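Side-chain contacts in ABC transporter, substrate binding protein (Agrobacterium tumefaciens, PDB 3C9H), which probably captures a solute in the periplasm and delivers it to an ABC import system, and binds a magnesium ion: residues H64-L69 and Y74-K79; V183-M188 and S342-R347. All coordinates share one frame; numbering follows the deposited sequence.

Interaction 1 of 2, residues H64-L69 and Y74-K79; sequences HYEDML and YDRIVK
The carboxylate of Glu66, on strand 62-67, receives the guanidinium of Arg76 from helix 70-82 in a buried salt bridge. Its firm arm is the hydrogen bond from Arg76 NH1 to Glu66 OE1, 2.7 Å long with an N-H...O angle of 154°. This is no flat two-pronged pairing: the two planes stand 63° apart, and NH1 meets OE1 from above the carboxylate plane. Arg76 spans the gap because CG lies anti to the backbone N (chi1 -176°) and the chain then runs extended as far as NE, while the nearest CA atoms of the two segments, those of Met68 and Arg76, stay 10.2 Å apart. Met68 bends at its last torsion and lays its methyl CE 3.6 Å from Arg76 NH1, giving the charged group an apolar neighbour. Against this tight part, built on the buried Glu66 and Met68, the other arm is loose: Arg76 NH2 to Glu66 OE2, at 3.4 Å, is weak and its geometry doubtful, and Arg76 itself is partly exposed. Glu80 forms a further salt bridge with Arg76 NE. The positive charge, though shared with Glu80, would be expected to favour the ionised form of the buried Glu66.

Interaction 2 of 2, residues V183-M188 and S342-R347; sequences VGFLFM and SRLIER
The Phe185 ring meets two aliphatic side chains of helix 338-353, both approaching it obliquely. Leu344 CD2 comes closest, 3.5 Å from Phe185 CE1, and also touches Phe185 CZ at 3.7 Å. Ile345 meets the adjoining CD1 side of the ring, its CG1 lying 3.7 Å from Phe185 CD1 and its side chain running at about a right angle to that of the phenylalanine. Phe185 reaches across because its CG is anti to the backbone N (chi1 178°), which swings the ring toward the other helix although the CB itself does not point there. Leu344, by contrast, sets out directly toward helix 183-194, and its CD2 also lies 4.3 Å from Met188 CG, so this one methyl bridges residues about one helical turn apart. Arg341 adds a cation-pi contact to the Phe185 ring, and Leu336 packs against both Phe185 and Leu344. No hydrogen bond joins the two segments. The axes of segments 183-188 and 342-347 come within 11.3 Å and cross at 86°, so the contact is concentrated around a few side chains. Such a near-perpendicular crossing, with a few apolar side chains meeting between the axes, is helix-on-helix packing, here joining the C-terminal helix to helix 183-194 of a periplasmic binding protein fold.

In the fold
Both contacts are largely buried, and their centres each lie about 15 Å from the centre of the chain, yet they hold different elements. Interaction 1 ties a strand to the helix that follows it after a short connection, whereas interaction 2 joins helices distant in sequence and brings the C-terminal helix onto the body of the fold. Their chemistry diverges accordingly: an ion pair with an apolar neighbour in the first, apolar side chains in the second. Interaction 1 also lies nearer the magnesium site of Ser41 and Asp43; interaction 2 is remote from it. The two do not touch, but helix 96-104 borders both, meeting Tyr74 and Val78 of interaction 1, and Phe185 and Leu186 of interaction 2.

Interaction 1 of 2, residues H64-L69 and Y74-K79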
loop_
_atom_site.group_PDB
_atom_site.type_symbol
_atom_site.label_atom_id
_atom_site.label_comp_id
_atom_site.label_asym_id
_atom_site.label_seq_id
_atom_site.Cartn_x
_atom_site.Cartn_y
_atom_site.Cartn_z
ATOM N N HIS A 64 10.434 14.622 10.719
ATOM C CA HIS A 64 9.170 14.532 11.410
ATOM C C HIS A 64 8.231 13.626 10.591
ATOM O O HIS A 64 7.659 14.038 9.554
ATOM C CB HIS A 64 8.618 15.947 11.559
ATOM C CG HIS A 64 7.337 16.034 12.316
ATOM N ND1 HIS A 64 6.183 15.403 11.910
ATOM C CD2 HIS A 64 7.005 16.745 13.414
ATOM C CE1 HIS A 64 5.209 15.687 12.756
ATOM N NE2 HIS A 64 5.680 16.512 13.669
ATOM N N TYR A 65 8.100 12.382 11.042
ATOM C CA TYR A 65 7.438 11.340 10.282
ATOM C C TYR A 65 6.082 11.055 10.869
ATOM O O TYR A 65 5.993 10.603 12.004
ATOM C CB TYR A 65 8.285 10.047 10.279
ATOM C CG TYR A 65 7.778 8.971 9.352
ATOM C CD1 TYR A 65 8.187 8.925 8.005
ATOM C CD2 TYR A 65 6.888 7.969 9.804
ATOM C CE1 TYR A 65 7.751 7.898 7.139
ATOM C CE2 TYR A 65 6.441 6.954 8.931
ATOM C CZ TYR A 65 6.876 6.935 7.600
ATOM O OH TYR A 65 6.430 5.928 6.724
ATOM N N GLU A 66 5.034 11.308 10.085
ATOM C CA GLU A 66 3.665 11.012 10.474
ATOM C C GLU A 66 3.087 9.843 9.689
ATOM O O GLU A 66 2.872 9.913 8.473
ATOM C CB GLU A 66 2.755 12.250 10.320
ATOM C CG GLU A 66 3.310 13.492 10.962
ATOM C CD GLU A 66 2.234 14.439 11.514
ATOM O OE1 GLU A 66 1.050 14.040 11.659
ATOM O OE2 GLU A 66 2.601 15.595 11.828
ATOM N N ASP A 67 2.820 8.771 10.425
ATOM C CA ASP A 67 2.281 7.519 9.931
ATOM C C ASP A 67 0.770 7.618 10.119
ATOM O O ASP A 67 0.260 7.689 11.235
ATOM C CB ASP A 67 2.941 6.367 10.720
ATOM C CG ASP A 67 2.322 4.999 10.490
ATOM O OD1 ASP A 67 1.321 4.842 9.756
ATOM O OD2 ASP A 67 2.870 4.043 11.075
ATOM N N MET A 68 0.064 7.605 9.006
ATOM C CA MET A 68 -1.356 7.791 8.990
ATOM C C MET A 68 -2.023 7.005 7.858
ATOM O O MET A 68 -1.360 6.569 6.904
ATOM C CB MET A 68 -1.691 9.300 8.911
ATOM C CG MET A 68 -1.487 9.993 7.584
ATOM S SD MET A 68 -1.639 11.834 7.584
ATOM C CE MET A 68 -0.157 12.227 8.455
ATOM N N LEU A 69 -3.327 6.833 7.968
ATOM C CA LEU A 69 -4.109 6.152 6.916
ATOM C C LEU A 69 -4.082 6.936 5.614
ATOM O O LEU A 69 -4.022 8.176 5.629
ATOM C CB LEU A 69 -5.546 5.921 7.363
ATOM C CG LEU A 69 -5.800 4.912 8.484
ATOM C CD1 LEU A 69 -7.268 5.009 8.946
ATOM C CD2 LEU A 69 -5.470 3.469 8.039
ATOM N N TYR A 74 -4.643 12.180 2.201
ATOM C CA TYR A 74 -5.420 12.954 1.226
ATOM C C TYR A 74 -6.215 14.090 1.890
ATOM O O TYR A 74 -6.087 15.263 1.530
ATOM C CB TYR A 74 -6.371 12.010 0.457
ATOM C CG TYR A 74 -7.258 12.752 -0.532
ATOM C CD1 TYR A 74 -6.818 13.049 -1.813
ATOM C CD2 TYR A 74 -8.540 13.143 -0.173
ATOM C CE1 TYR A 74 -7.633 13.765 -2.706
ATOM C CE2 TYR A 74 -9.356 13.828 -1.060
ATOM C CZ TYR A 74 -8.902 14.140 -2.313
ATOM O OH TYR A 74 -9.727 14.846 -3.181
ATOM N N ASP A 75 -7.070 13.738 2.839
ATOM C CA ASP A 75 -7.918 14.727 3.504
ATOM C C ASP A 75 -7.133 15.859 4.145
ATOM O O ASP A 75 -7.520 17.037 4.068
ATOM C CB ASP A 75 -8.778 14.067 4.582
ATOM C CG ASP A 75 -9.882 13.243 4.022
ATOM O OD1 ASP A 75 -10.186 13.373 2.819
ATOM O OD2 ASP A 75 -10.466 12.458 4.802
ATOM N N ARG A 76 -6.037 15.519 4.791
ATOM C CA ARG A 76 -5.249 16.504 5.496
ATOM C C ARG A 76 -4.516 17.468 4.563
ATOM O O ARG A 76 -4.481 18.679 4.795
ATOM C CB ARG A 76 -4.253 15.805 6.381
ATOM C CG ARG A 76 -3.441 16.734 7.230
ATOM C CD ARG A 76 -2.985 16.034 8.499
ATOM N NE ARG A 76 -1.869 16.781 9.065
ATOM C CZ ARG A 76 -1.038 16.329 9.978
ATOM N NH1 ARG A 76 -1.142 15.082 10.413
ATOM N NH2 ARG A 76 -0.031 17.111 10.377
ATOM N N ILE A 77 -3.927 16.934 3.505
ATOM C CA ILE A 77 -3.253 17.782 2.537
ATOM C C ILE A 77 -4.253 18.751 1.876
ATOM O O ILE A 77 -3.962 19.946 1.720
ATOM C CB ILE A 77 -2.483 16.934 1.486
ATOM C CG1 ILE A 77 -1.244 16.314 2.147
ATOM C CG2 ILE A 77 -2.111 17.809 0.266
ATOM C CD1 ILE A 77 -0.475 15.324 1.301
ATOM N N VAL A 78 -5.421 18.244 1.510
ATOM C CA VAL A 78 -6.477 19.092 0.916
ATOM C C VAL A 78 -6.939 20.178 1.911
ATOM O O VAL A 78 -7.047 21.348 1.560
ATOM C CB VAL A 78 -7.697 18.269 0.454
ATOM C CG1 VAL A 78 -8.912 19.225 0.041
ATOM C CG2 VAL A 78 -7.331 17.370 -0.709
ATOM N N LYS A 79 -7.232 19.780 3.134
ATOM C CA LYS A 79 -7.668 20.723 4.169
ATOM C C LYS A 79 -6.651 21.791 4.508
ATOM O O LYS A 79 -6.994 22.968 4.585
ATOM C CB LYS A 79 -8.033 19.990 5.440
ATOM C CG LYS A 79 -9.389 19.412 5.364
ATOM C CD LYS A 79 -9.748 18.702 6.652
ATOM C CE LYS A 79 -10.877 17.672 6.461
ATOM N NZ LYS A 79 -10.563 16.468 7.315
#

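Interaction 2 of 2, residues V183-M188 and S342-R347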
loop_
_atom_site.group_PDB
_atom_site.type_symbol
_atom_site.label_atom_id
_atom_site.label_comp_id
_atom_site.label_asym_id
_atom_site.label_seq_id
_atom_site.Cartn_x
_atom_site.Cartn_y
_atom_site.Cartn_z
ATOM N N VAL A 183 -6.079 2.008 0.440
ATOM C CA VAL A 183 -5.440 0.894 -0.315
ATOM C C VAL A 183 -6.407 -0.289 -0.452
ATOM O O VAL A 183 -6.486 -0.925 -1.501
ATOM C CB VAL A 183 -4.047 0.465 0.213
ATOM C CG1 VAL A 183 -4.164 -0.366 1.488
ATOM C CG2 VAL A 183 -3.278 -0.276 -0.908
ATOM N N GLY A 184 -7.199 -0.526 0.582
ATOM C CA GLY A 184 -8.303 -1.496 0.504
ATOM C C GLY A 184 -9.252 -1.179 -0.625
ATOM O O GLY A 184 -9.592 -2.070 -1.421
ATOM N N PHE A 185 -9.704 0.079 -0.699
ATOM C CA PHE A 185 -10.571 0.482 -1.777
ATOM C C PHE A 185 -9.909 0.258 -3.156
ATOM O O PHE A 185 -10.519 -0.283 -4.078
ATOM C CB PHE A 185 -11.031 1.943 -1.646
ATOM C CG PHE A 185 -11.888 2.355 -2.798
ATOM C CD1 PHE A 185 -13.235 2.082 -2.791
ATOM C CD2 PHE A 185 -11.316 2.894 -3.949
ATOM C CE1 PHE A 185 -14.028 2.395 -3.914
ATOM C CE2 PHE A 185 -12.088 3.199 -5.072
ATOM C CZ PHE A 185 -13.441 2.936 -5.055
ATOM N N LEU A 186 -8.654 0.660 -3.280
ATOM C CA LEU A 186 -7.914 0.457 -4.523
ATOM C C LEU A 186 -7.947 -1.011 -4.918
ATOM O O LEU A 186 -8.259 -1.333 -6.052
ATOM C CB LEU A 186 -6.461 0.955 -4.379
ATOM C CG LEU A 186 -5.559 0.890 -5.627
ATOM C CD1 LEU A 186 -6.055 1.855 -6.677
ATOM C CD2 LEU A 186 -4.090 1.177 -5.301
ATOM N N PHE A 187 -7.615 -1.907 -3.989
ATOM C CA PHE A 187 -7.558 -3.315 -4.314
ATOM C C PHE A 187 -8.952 -3.800 -4.754
ATOM O O PHE A 187 -9.058 -4.537 -5.726
ATOM C CB PHE A 187 -7.044 -4.174 -3.145
ATOM C CG PHE A 187 -5.561 -3.995 -2.797
ATOM C CD1 PHE A 187 -4.597 -3.667 -3.769
ATOM C CD2 PHE A 187 -5.130 -4.255 -1.501
ATOM C CE1 PHE A 187 -3.243 -3.542 -3.417
ATOM C CE2 PHE A 187 -3.787 -4.147 -1.138
ATOM C CZ PHE A 187 -2.840 -3.790 -2.097
ATOM N N MET A 188 -10.006 -3.415 -4.036
ATOM C CA MET A 188 -11.375 -3.811 -4.433
ATOM C C MET A 188 -11.713 -3.278 -5.824
ATOM O O MET A 188 -12.286 -3.986 -6.653
ATOM C CB MET A 188 -12.413 -3.322 -3.417
ATOM C CG MET A 188 -13.907 -3.585 -3.801
ATOM S SD MET A 188 -14.291 -5.337 -3.839
ATOM C CE MET A 188 -12.996 -6.125 -2.831
ATOM N N SER A 342 -18.092 6.229 -4.473
ATOM C CA SER A 342 -19.168 6.134 -3.483
ATOM C C SER A 342 -20.128 5.010 -3.803
ATOM O O SER A 342 -20.593 4.332 -2.906
ATOM C CB SER A 342 -19.973 7.442 -3.402
ATOM O OG SER A 342 -19.241 8.436 -2.738
ATOM N N ARG A 343 -20.416 4.810 -5.078
ATOM C CA ARG A 343 -21.327 3.752 -5.475
ATOM C C ARG A 343 -20.733 2.365 -5.188
ATOM O O ARG A 343 -21.427 1.486 -4.684
ATOM C CB ARG A 343 -21.704 3.910 -6.945
ATOM C CG ARG A 343 -22.479 5.226 -7.252
ATOM C CD ARG A 343 -23.900 5.196 -6.687
ATOM N NE ARG A 343 -24.747 6.341 -7.065
ATOM C CZ ARG A 343 -24.685 7.559 -6.521
ATOM N NH1 ARG A 343 -23.771 7.842 -5.585
ATOM N NH2 ARG A 343 -25.536 8.511 -6.922
ATOM N N LEU A 344 -19.448 2.174 -5.492
ATOM C CA LEU A 344 -18.790 0.890 -5.258
ATOM C C LEU A 344 -18.745 0.528 -3.773
ATOM O O LEU A 344 -18.851 -0.640 -3.414
ATOM C CB LEU A 344 -17.370 0.917 -5.817
ATOM C CG LEU A 344 -16.548 -0.363 -5.629
ATOM C CD1 LEU A 344 -17.187 -1.526 -6.380
ATOM C CD2 LEU A 344 -15.128 -0.142 -6.096
ATOM N N ILE A 345 -18.582 1.529 -2.921
ATOM C CA ILE A 345 -18.555 1.326 -1.484
ATOM C C ILE A 345 -19.931 0.896 -0.937
ATOM O O ILE A 345 -20.019 0.022 -0.067
ATOM C CB ILE A 345 -17.987 2.582 -0.751
ATOM C CG1 ILE A 345 -16.476 2.707 -1.015
ATOM C CG2 ILE A 345 -18.243 2.494 0.737
ATOM C CD1 ILE A 345 -15.775 3.938 -0.369
ATOM N N GLU A 346 -21.009 1.478 -1.448
ATOM C CA GLU A 346 -22.323 1.071 -0.972
ATOM C C GLU A 346 -22.723 -0.316 -1.517
ATOM O O GLU A 346 -23.375 -1.086 -0.823
ATOM C CB GLU A 346 -23.392 2.158 -1.214
ATOM C CG GLU A 346 -23.758 2.487 -2.657
ATOM C CD GLU A 346 -24.908 3.523 -2.743
ATOM O OE1 GLU A 346 -25.649 3.697 -1.731
ATOM O OE2 GLU A 346 -25.071 4.160 -3.816
ATOM N N ARG A 347 -22.321 -0.640 -2.736
ATOM C CA ARG A 347 -22.468 -2.003 -3.265
ATOM C C ARG A 347 -21.707 -3.071 -2.421
ATOM O O ARG A 347 -22.202 -4.168 -2.163
ATOM C CB ARG A 347 -21.973 -2.022 -4.707
ATOM C CG ARG A 347 -22.304 -3.285 -5.463
ATOM C CD ARG A 347 -22.109 -3.113 -6.968
ATOM N NE ARG A 347 -22.557 -4.301 -7.704
ATOM C CZ ARG A 347 -22.133 -4.664 -8.913
ATOM N NH1 ARG A 347 -21.219 -3.957 -9.566
ATOM N NH2 ARG A 347 -22.618 -5.763 -9.466
#